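Local coordinates for protein transcriptional regulator, SorC family (PDB 2O0M) that probably regulates transcription as a SorC-family DNA-binding protein that responds to a carbohydrate-type effector, at residues F127-L138 and Q326-A334; N237-R245 and P301-K312. All blocks are in the same frame, centred on the assembly; numbering follows the deposited sequence.

Helix 122-138, near the start of the modelled chain, opens the loop that interaction 1 closes 188 residues later, where 127-138 packs on 326-334. Within that span lies interaction 2, in which strand 238-245 leads into 55 intervening residues and pairs with 301-312. The contacts are therefore nested, and their later partners are neighbours: strands 302-306 and 328-332 run parallel in the same sheet, joined by I330 N to A305 O, while T331 OG1 reaches A307 O just beyond. Interaction 2 joins two strands inside that sheet; interaction 1 lays a helix over it. The same helix spans both, since F127 and L131 touch I306 as well as I330.

Interaction 1 of 2, residues F127-L138 and Q326-A334; sequences FGDVLTNTLNLL and QTWLITDEA
With chi1 at -59°, I330 swings CG1 away from its carbonyl carbon, and CD1 lies under the helix against V130 CG1 at 3.8 Å, while CG2 meets F127 CD1 at 3.6 Å. W328, turned similarly at -74°, lays its indole beneath the last helical turns. L138 CD1 sits over one face of that indole, 4.1 Å from the centroid of the five-membered ring in a CH-pi contact, and T134 CG2 comes in obliquely, 3.7 Å from W328 CE3. The helix runs nearly antiparallel to strand 328-332, at 159°, and covers one side of the parallel part of the mixed sheet, as in the Rossmann-like alpha/beta fold suggested by the family. A branched isoleucine suits this layer by reaching across two turns, F127 to T134, and a broad indole takes the next, to L138. T134 suits it because its hydroxyl turns back: OG1 donates to V130 O at 2.8 Å, from above the carbonyl plane, leaving its methyl for the indole. The F127 ring presents its edge to the backbone, CE1 lying 3.4 Å from T331 O. D332 N-caps helix 333-339, its OD1 accepting from A335 N and G309 N while OD2 pairs with S117 OG.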
loop_
_atom_site.group_PDB
_atom_site.type_symbol
_atom_site.label_atom_id
_atom_site.label_comp_id
_atom_site.label_asym_id
_atom_site.label_seq_id
_atom_site.Cartn_x
_atom_site.Cartn_y
_atom_site.Cartn_z
ATOM N N PHE A 127 6.076 11.414 6.149
ATOM C CA PHE A 127 5.598 10.009 6.132
ATOM C C PHE A 127 6.768 9.038 5.935
ATOM O O PHE A 127 6.765 7.941 6.494
ATOM C CB PHE A 127 4.555 9.745 5.038
ATOM C CG PHE A 127 3.178 10.331 5.284
ATOM C CD1 PHE A 127 2.760 10.797 6.529
ATOM C CD2 PHE A 127 2.275 10.381 4.232
ATOM C CE1 PHE A 127 1.484 11.314 6.701
ATOM C CE2 PHE A 127 1.007 10.894 4.400
ATOM C CZ PHE A 127 0.606 11.355 5.644
ATOM N N GLY A 128 7.750 9.430 5.122
ATOM C CA GLY A 128 8.971 8.641 4.928
ATOM C C GLY A 128 9.741 8.448 6.218
ATOM O O GLY A 128 10.154 7.349 6.553
ATOM N N ASP A 129 9.952 9.534 6.945
ATOM C CA ASP A 129 10.606 9.475 8.255
ATOM C C ASP A 129 9.856 8.545 9.201
ATOM O O ASP A 129 10.456 7.703 9.878
ATOM C CB ASP A 129 10.680 10.874 8.892
ATOM C CG ASP A 129 11.815 11.720 8.347
ATOM O OD1 ASP A 129 12.649 11.218 7.569
ATOM O OD2 ASP A 129 11.877 12.910 8.725
ATOM N N VAL A 130 8.536 8.695 9.236
ATOM C CA VAL A 130 7.703 7.934 10.162
ATOM C C VAL A 130 7.730 6.461 9.775
ATOM O O VAL A 130 7.856 5.584 10.640
ATOM C CB VAL A 130 6.243 8.470 10.195
ATOM C CG1 VAL A 130 5.352 7.586 11.059
ATOM C CG2 VAL A 130 6.214 9.915 10.729
ATOM N N LEU A 131 7.630 6.166 8.480
ATOM C CA LEU A 131 7.704 4.763 8.075
ATOM C C LEU A 131 9.062 4.169 8.437
ATOM O O LEU A 131 9.149 3.030 8.902
ATOM C CB LEU A 131 7.420 4.560 6.584
ATOM C CG LEU A 131 7.425 3.092 6.130
ATOM C CD1 LEU A 131 6.355 2.318 6.871
ATOM C CD2 LEU A 131 7.235 2.983 4.622
ATOM N N THR A 132 10.129 4.935 8.218
ATOM C CA THR A 132 11.465 4.453 8.565
ATOM C C THR A 132 11.532 4.088 10.058
ATOM O O THR A 132 11.958 2.996 10.428
ATOM C CB THR A 132 12.531 5.481 8.182
ATOM O OG1 THR A 132 12.464 5.700 6.773
ATOM C CG2 THR A 132 13.928 4.981 8.525
ATOM N N ASN A 133 11.086 4.994 10.914
ATOM C CA ASN A 133 11.122 4.752 12.355
ATOM C C ASN A 133 10.249 3.568 12.752
ATOM O O ASN A 133 10.633 2.750 13.598
ATOM C CB ASN A 133 10.718 6.024 13.098
ATOM C CG ASN A 133 11.734 7.137 12.916
ATOM O OD1 ASN A 133 12.928 6.881 12.687
ATOM N ND2 ASN A 133 11.276 8.376 13.016
ATOM N N THR A 134 9.102 3.456 12.089
ATOM C CA THR A 134 8.141 2.401 12.358
ATOM C C THR A 134 8.707 1.030 11.974
ATOM O O THR A 134 8.669 0.095 12.765
ATOM C CB THR A 134 6.827 2.676 11.605
ATOM O OG1 THR A 134 6.221 3.870 12.129
ATOM C CG2 THR A 134 5.855 1.515 11.733
ATOM N N LEU A 135 9.244 0.912 10.760
ATOM C CA LEU A 135 9.870 -0.341 10.337
ATOM C C LEU A 135 11.151 -0.649 11.121
ATOM O O LEU A 135 11.461 -1.810 11.348
ATOM C CB LEU A 135 10.147 -0.341 8.834
ATOM C CG LEU A 135 8.901 -0.233 7.932
ATOM C CD1 LEU A 135 9.318 -0.319 6.503
ATOM C CD2 LEU A 135 7.847 -1.297 8.246
ATOM N N ASN A 136 11.888 0.369 11.547
ATOM C CA ASN A 136 13.076 0.114 12.356
ATOM C C ASN A 136 12.689 -0.559 13.666
ATOM O O ASN A 136 13.360 -1.485 14.132
ATOM C CB ASN A 136 13.805 1.420 12.645
ATOM C CG ASN A 136 15.053 1.212 13.474
ATOM O OD1 ASN A 136 15.817 0.285 13.229
ATOM N ND2 ASN A 136 15.260 2.068 14.466
ATOM N N LEU A 137 11.600 -0.080 14.256
ATOM C CA LEU A 137 11.065 -0.667 15.489
ATOM C C LEU A 137 10.478 -2.064 15.263
ATOM O O LEU A 137 10.715 -2.973 16.054
ATOM C CB LEU A 137 9.980 0.242 16.081
ATOM C CG LEU A 137 9.126 -0.308 17.233
ATOM C CD1 LEU A 137 9.954 -0.376 18.501
ATOM C CD2 LEU A 137 7.880 0.533 17.482
ATOM N N LEU A 138 9.689 -2.210 14.201
ATOM C CA LEU A 138 8.896 -3.420 13.969
ATOM C C LEU A 138 9.695 -4.594 13.389
ATOM O O LEU A 138 9.529 -5.733 13.817
ATOM C CB LEU A 138 7.690 -3.127 13.045
ATOM C CG LEU A 138 6.501 -2.322 13.584
ATOM C CD1 LEU A 138 5.418 -2.187 12.524
ATOM C CD2 LEU A 138 5.906 -2.932 14.860
ATOM N N GLN A 326 -4.156 -5.567 13.339
ATOM C CA GLN A 326 -2.768 -5.223 13.664
ATOM C C GLN A 326 -2.223 -4.049 12.842
ATOM O O GLN A 326 -1.092 -3.630 13.067
ATOM C CB GLN A 326 -1.833 -6.425 13.494
ATOM C CG GLN A 326 -1.601 -6.891 12.050
ATOM C CD GLN A 326 -2.566 -7.966 11.609
ATOM O OE1 GLN A 326 -3.716 -7.994 12.050
ATOM N NE2 GLN A 326 -2.108 -8.866 10.736
ATOM N N THR A 327 -3.021 -3.537 11.909
ATOM C CA THR A 327 -2.599 -2.446 11.011
ATOM C C THR A 327 -2.115 -1.221 11.810
ATOM O O THR A 327 -2.722 -0.842 12.810
ATOM C CB THR A 327 -3.742 -2.022 10.048
ATOM O OG1 THR A 327 -4.109 -3.132 9.207
ATOM C CG2 THR A 327 -3.330 -0.854 9.150
ATOM N N TRP A 328 -1.001 -0.643 11.373
ATOM C CA TRP A 328 -0.575 0.684 11.812
ATOM C C TRP A 328 -1.013 1.642 10.710
ATOM O O TRP A 328 -0.697 1.422 9.538
ATOM C CB TRP A 328 0.948 0.765 11.949
ATOM C CG TRP A 328 1.536 0.074 13.133
ATOM C CD1 TRP A 328 1.329 -1.216 13.518
ATOM C CD2 TRP A 328 2.489 0.620 14.053
ATOM N NE1 TRP A 328 2.068 -1.497 14.650
ATOM C CE2 TRP A 328 2.786 -0.385 14.994
ATOM C CE3 TRP A 328 3.100 1.868 14.186
ATOM C CZ2 TRP A 328 3.675 -0.185 16.041
ATOM C CZ3 TRP A 328 3.990 2.062 15.237
ATOM C CH2 TRP A 328 4.262 1.042 16.145
ATOM N N LEU A 329 -1.728 2.704 11.074
ATOM C CA LEU A 329 -2.138 3.715 10.101
ATOM C C LEU A 329 -1.285 4.960 10.294
ATOM O O LEU A 329 -1.321 5.577 11.360
ATOM C CB LEU A 329 -3.618 4.067 10.250
ATOM C CG LEU A 329 -4.128 5.231 9.386
ATOM C CD1 LEU A 329 -3.993 4.928 7.899
ATOM C CD2 LEU A 329 -5.566 5.567 9.727
ATOM N N ILE A 330 -0.512 5.307 9.271
ATOM C CA ILE A 330 0.228 6.574 9.237
ATOM C C ILE A 330 -0.609 7.547 8.422
ATOM O O ILE A 330 -0.923 7.290 7.261
ATOM C CB ILE A 330 1.612 6.438 8.591
ATOM C CG1 ILE A 330 2.442 5.414 9.372
ATOM C CG2 ILE A 330 2.298 7.809 8.528
ATOM C CD1 ILE A 330 3.754 5.050 8.747
ATOM N N THR A 331 -0.975 8.661 9.037
ATOM C CA THR A 331 -1.862 9.614 8.402
ATOM C C THR A 331 -1.497 11.027 8.860
ATOM O O THR A 331 -0.473 11.237 9.521
ATOM C CB THR A 331 -3.336 9.253 8.723
ATOM O OG1 THR A 331 -4.233 10.004 7.891
ATOM C CG2 THR A 331 -3.673 9.437 10.205
ATOM N N ASP A 332 -2.325 11.988 8.505
ATOM C CA ASP A 332 -2.062 13.363 8.931
ATOM C C ASP A 332 -3.253 13.983 9.638
ATOM O O ASP A 332 -4.324 13.388 9.722
ATOM C CB ASP A 332 -1.539 14.227 7.779
ATOM C CG ASP A 332 -2.478 14.292 6.590
ATOM O OD1 ASP A 332 -3.680 14.007 6.736
ATOM O OD2 ASP A 332 -1.995 14.653 5.493
ATOM N N GLU A 333 -3.025 15.171 10.189
ATOM C CA GLU A 333 -4.048 15.883 10.932
ATOM C C GLU A 333 -5.257 16.168 10.061
ATOM O O GLU A 333 -6.388 16.105 10.525
ATOM C CB GLU A 333 -3.509 17.214 11.473
ATOM C CG GLU A 333 -2.579 17.092 12.666
ATOM C CD GLU A 333 -2.236 18.456 13.279
ATOM O OE1 GLU A 333 -1.621 19.290 12.580
ATOM O OE2 GLU A 333 -2.583 18.696 14.459
ATOM N N ALA A 334 -5.024 16.500 8.799
ATOM C CA ALA A 334 -6.131 16.868 7.928
ATOM C C ALA A 334 -7.091 15.693 7.743
ATOM O O ALA A 334 -8.309 15.854 7.820
ATOM C CB ALA A 334 -5.626 17.375 6.615
#

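Interaction 2 of 2, residues N237-R245 and P301-K312; sequences NCVVHSIGR and PYVVAIAGGKTK. With PO4 (phosphate ion), chain B.
Strands 238-241 and 302-306 run parallel, 4° apart with axes 4.7 Å from each other, and V239 and H241 each use both N and O to bond the strand 302-306 backbone, as with V304 N to V239 O at 2.9 Å. On one face C238 and V304 pack under helix 122-138 and V240 under helix 152-159; V240 CG1 also reaches I306 CD1 at 3.7 Å. On the other face, chi1 of 70° sets CG of H241 between its backbone N and carbonyl carbon, and the ring leans across to A305 on the next strand. A305 CA sits over a face of that imidazole in a CH-pi contact, 4.1 Å from its centroid, and alanine is small enough to allow it. S242 OG donates to I306 O at 2.7 Å, in the carbonyl plane. K312, extended beyond CG, carries NZ to I243 O at 2.8 Å and to O1 of a phosphate ion at 2.7 Å. The ion, probably from the crystallisation liquor, also bonds T153 OG1 and R252 NH1. A lysine suits this place because one ammonium can serve a backbone carbonyl and an anion together; the phosphate, met also by an arginine, would favour its charged form.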
loop_
_atom_site.group_PDB
_atom_site.type_symbol
_atom_site.label_atom_id
_atom_site.label_comp_id
_atom_site.label_asym_id
_atom_site.label_seq_id
_atom_site.Cartn_x
_atom_site.Cartn_y
_atom_site.Cartn_z
ATOM N N ASN A 237 6.592 -10.906 5.373
ATOM C CA ASN A 237 6.212 -10.678 6.778
ATOM C C ASN A 237 5.847 -9.214 7.075
ATOM O O ASN A 237 5.503 -8.874 8.197
ATOM C CB ASN A 237 7.290 -11.191 7.756
ATOM C CG ASN A 237 8.620 -10.457 7.649
ATOM O OD1 ASN A 237 9.031 -10.016 6.569
ATOM N ND2 ASN A 237 9.325 -10.358 8.785
ATOM N N CYS A 238 5.906 -8.369 6.050
ATOM C CA CYS A 238 5.512 -6.974 6.156
ATOM C C CYS A 238 4.848 -6.525 4.851
ATOM O O CYS A 238 5.248 -6.964 3.758
ATOM C CB CYS A 238 6.740 -6.134 6.467
ATOM S SG CYS A 238 6.480 -4.364 6.616
ATOM N N VAL A 239 3.810 -5.696 4.975
ATOM C CA VAL A 239 3.162 -5.078 3.824
ATOM C C VAL A 239 2.992 -3.595 4.104
ATOM O O VAL A 239 2.555 -3.221 5.183
ATOM C CB VAL A 239 1.793 -5.707 3.515
ATOM C CG1 VAL A 239 1.110 -5.004 2.334
ATOM C CG2 VAL A 239 1.944 -7.175 3.172
ATOM N N VAL A 240 3.324 -2.771 3.119
ATOM C CA VAL A 240 3.128 -1.322 3.211
ATOM C C VAL A 240 2.355 -0.861 1.979
ATOM O O VAL A 240 2.676 -1.241 0.845
ATOM C CB VAL A 240 4.449 -0.521 3.338
ATOM C CG1 VAL A 240 4.133 0.921 3.615
ATOM C CG2 VAL A 240 5.324 -1.103 4.425
ATOM N N HIS A 241 1.317 -0.057 2.209
ATOM C CA HIS A 241 0.455 0.381 1.130
ATOM C C HIS A 241 -0.200 1.708 1.453
ATOM O O HIS A 241 -0.243 2.111 2.611
ATOM C CB HIS A 241 -0.609 -0.687 0.877
ATOM C CG HIS A 241 -1.624 -0.811 1.976
ATOM N ND1 HIS A 241 -1.365 -1.425 3.181
ATOM C CD2 HIS A 241 -2.914 -0.409 2.030
ATOM C CE1 HIS A 241 -2.448 -1.381 3.938
ATOM N NE2 HIS A 241 -3.411 -0.792 3.251
ATOM N N SER A 242 -0.713 2.377 0.422
ATOM C CA SER A 242 -1.633 3.486 0.627
ATOM C C SER A 242 -3.060 2.999 0.389
ATOM O O SER A 242 -3.325 1.797 0.205
ATOM C CB SER A 242 -1.262 4.709 -0.235
ATOM O OG SER A 242 -1.978 5.866 0.165
ATOM N N ILE A 243 -3.985 3.942 0.454
ATOM C CA ILE A 243 -5.395 3.720 0.189
ATOM C C ILE A 243 -5.770 4.728 -0.869
ATOM O O ILE A 243 -5.546 5.933 -0.698
ATOM C CB ILE A 243 -6.237 3.920 1.463
ATOM C CG1 ILE A 243 -5.804 2.924 2.551
ATOM C CG2 ILE A 243 -7.725 3.761 1.174
ATOM C CD1 ILE A 243 -6.227 3.343 3.944
ATOM N N GLY A 244 -6.342 4.244 -1.962
ATOM C CA GLY A 244 -6.690 5.110 -3.081
ATOM C C GLY A 244 -8.137 5.546 -3.048
ATOM O O GLY A 244 -8.992 4.867 -2.474
ATOM N N ARG A 245 -8.394 6.699 -3.657
ATOM C CA ARG A 245 -9.744 7.158 -3.933
ATOM C C ARG A 245 -10.182 6.406 -5.200
ATOM O O ARG A 245 -9.535 6.503 -6.251
ATOM C CB ARG A 245 -9.747 8.689 -4.086
ATOM C CG ARG A 245 -9.338 9.398 -2.786
ATOM C CD ARG A 245 -9.111 10.901 -2.908
ATOM N NE ARG A 245 -10.345 11.584 -3.270
ATOM C CZ ARG A 245 -10.639 12.041 -4.486
ATOM N NH1 ARG A 245 -9.780 11.911 -5.488
ATOM N NH2 ARG A 245 -11.802 12.628 -4.709
ATOM N N PRO A 301 2.468 -10.157 10.140
ATOM C CA PRO A 301 2.633 -9.432 11.410
ATOM C C PRO A 301 2.668 -7.920 11.290
ATOM O O PRO A 301 2.097 -7.233 12.128
ATOM C CB PRO A 301 3.964 -9.964 11.976
ATOM C CG PRO A 301 4.593 -10.743 10.918
ATOM C CD PRO A 301 3.575 -11.086 9.873
ATOM N N TYR A 302 3.313 -7.408 10.243
ATOM C CA TYR A 302 3.612 -5.975 10.164
ATOM C C TYR A 302 2.908 -5.389 8.938
ATOM O O TYR A 302 3.314 -5.609 7.801
ATOM C CB TYR A 302 5.126 -5.747 10.138
ATOM C CG TYR A 302 5.812 -6.510 11.246
ATOM C CD1 TYR A 302 5.472 -6.288 12.574
ATOM C CD2 TYR A 302 6.725 -7.513 10.964
ATOM C CE1 TYR A 302 6.075 -7.015 13.604
ATOM C CE2 TYR A 302 7.336 -8.242 11.984
ATOM C CZ TYR A 302 6.993 -7.997 13.299
ATOM O OH TYR A 302 7.595 -8.725 14.320
ATOM N N VAL A 303 1.810 -4.690 9.189
ATOM C CA VAL A 303 0.965 -4.162 8.137
ATOM C C VAL A 303 0.853 -2.672 8.375
ATOM O O VAL A 303 0.399 -2.263 9.427
ATOM C CB VAL A 303 -0.428 -4.818 8.142
ATOM C CG1 VAL A 303 -1.286 -4.237 7.023
ATOM C CG2 VAL A 303 -0.306 -6.327 7.968
ATOM N N VAL A 304 1.266 -1.875 7.389
ATOM C CA VAL A 304 1.291 -0.438 7.549
ATOM C C VAL A 304 0.564 0.193 6.380
ATOM O O VAL A 304 0.981 0.020 5.226
ATOM C CB VAL A 304 2.736 0.102 7.625
ATOM C CG1 VAL A 304 2.730 1.596 7.919
ATOM C CG2 VAL A 304 3.537 -0.636 8.693
ATOM N N ALA A 305 -0.506 0.922 6.695
ATOM C CA ALA A 305 -1.245 1.729 5.726
ATOM C C ALA A 305 -0.792 3.189 5.878
ATOM O O ALA A 305 -0.697 3.713 6.994
ATOM C CB ALA A 305 -2.718 1.637 5.970
ATOM N N ILE A 306 -0.533 3.850 4.754
ATOM C CA ILE A 306 -0.088 5.242 4.765
ATOM C C ILE A 306 -1.012 6.031 3.860
ATOM O O ILE A 306 -1.006 5.831 2.656
ATOM C CB ILE A 306 1.357 5.383 4.232
ATOM C CG1 ILE A 306 2.304 4.454 4.988
ATOM C CG2 ILE A 306 1.824 6.833 4.361
ATOM C CD1 ILE A 306 3.766 4.525 4.517
ATOM N N ALA A 307 -1.779 6.948 4.435
ATOM C CA ALA A 307 -2.754 7.709 3.655
ATOM C C ALA A 307 -3.125 8.956 4.421
ATOM O O ALA A 307 -3.458 8.897 5.610
ATOM C CB ALA A 307 -3.983 6.879 3.341
ATOM N N GLY A 308 -3.071 10.081 3.723
ATOM C CA GLY A 308 -3.332 11.362 4.355
ATOM C C GLY A 308 -4.125 12.287 3.465
ATOM O O GLY A 308 -4.401 11.974 2.297
ATOM N N GLY A 309 -4.469 13.437 4.035
ATOM C CA GLY A 309 -5.209 14.484 3.342
ATOM C C GLY A 309 -6.689 14.397 3.675
ATOM O O GLY A 309 -7.255 13.311 3.766
ATOM N N LYS A 310 -7.327 15.548 3.863
ATOM C CA LYS A 310 -8.769 15.575 4.023
ATOM C C LYS A 310 -9.462 14.863 2.844
ATOM O O LYS A 310 -10.503 14.225 3.015
ATOM C CB LYS A 310 -9.266 17.020 4.149
ATOM C CG LYS A 310 -10.763 17.124 4.340
ATOM C CD LYS A 310 -11.503 17.377 3.045
ATOM C CE LYS A 310 -12.991 17.187 3.258
ATOM N NZ LYS A 310 -13.803 17.370 2.038
ATOM N N THR A 311 -8.860 14.939 1.662
ATOM C CA THR A 311 -9.467 14.365 0.461
ATOM C C THR A 311 -9.602 12.841 0.538
ATOM O O THR A 311 -10.406 12.258 -0.184
ATOM C CB THR A 311 -8.659 14.709 -0.815
ATOM O OG1 THR A 311 -7.314 14.209 -0.704
ATOM C CG2 THR A 311 -8.643 16.222 -1.063
ATOM N N LYS A 312 -8.814 12.214 1.407
ATOM C CA LYS A 312 -8.805 10.752 1.544
ATOM C C LYS A 312 -9.613 10.228 2.733
ATOM O O LYS A 312 -9.686 9.012 2.945
ATOM C CB LYS A 312 -7.361 10.234 1.619
ATOM C CG LYS A 312 -6.689 10.127 0.251
ATOM C CD LYS A 312 -5.498 9.168 0.271
ATOM C CE LYS A 312 -4.822 9.101 -1.086
ATOM N NZ LYS A 312 -3.759 8.065 -1.113
HETATM P P PO4 B . -2.252 7.633 -4.339
HETATM O O1 PO4 B . -3.611 7.933 -3.820
HETATM O O2 PO4 B . -1.202 7.752 -3.298
HETATM O O3 PO4 B . -2.259 6.298 -5.015
HETATM O O4 PO4 B . -1.943 8.594 -5.445
#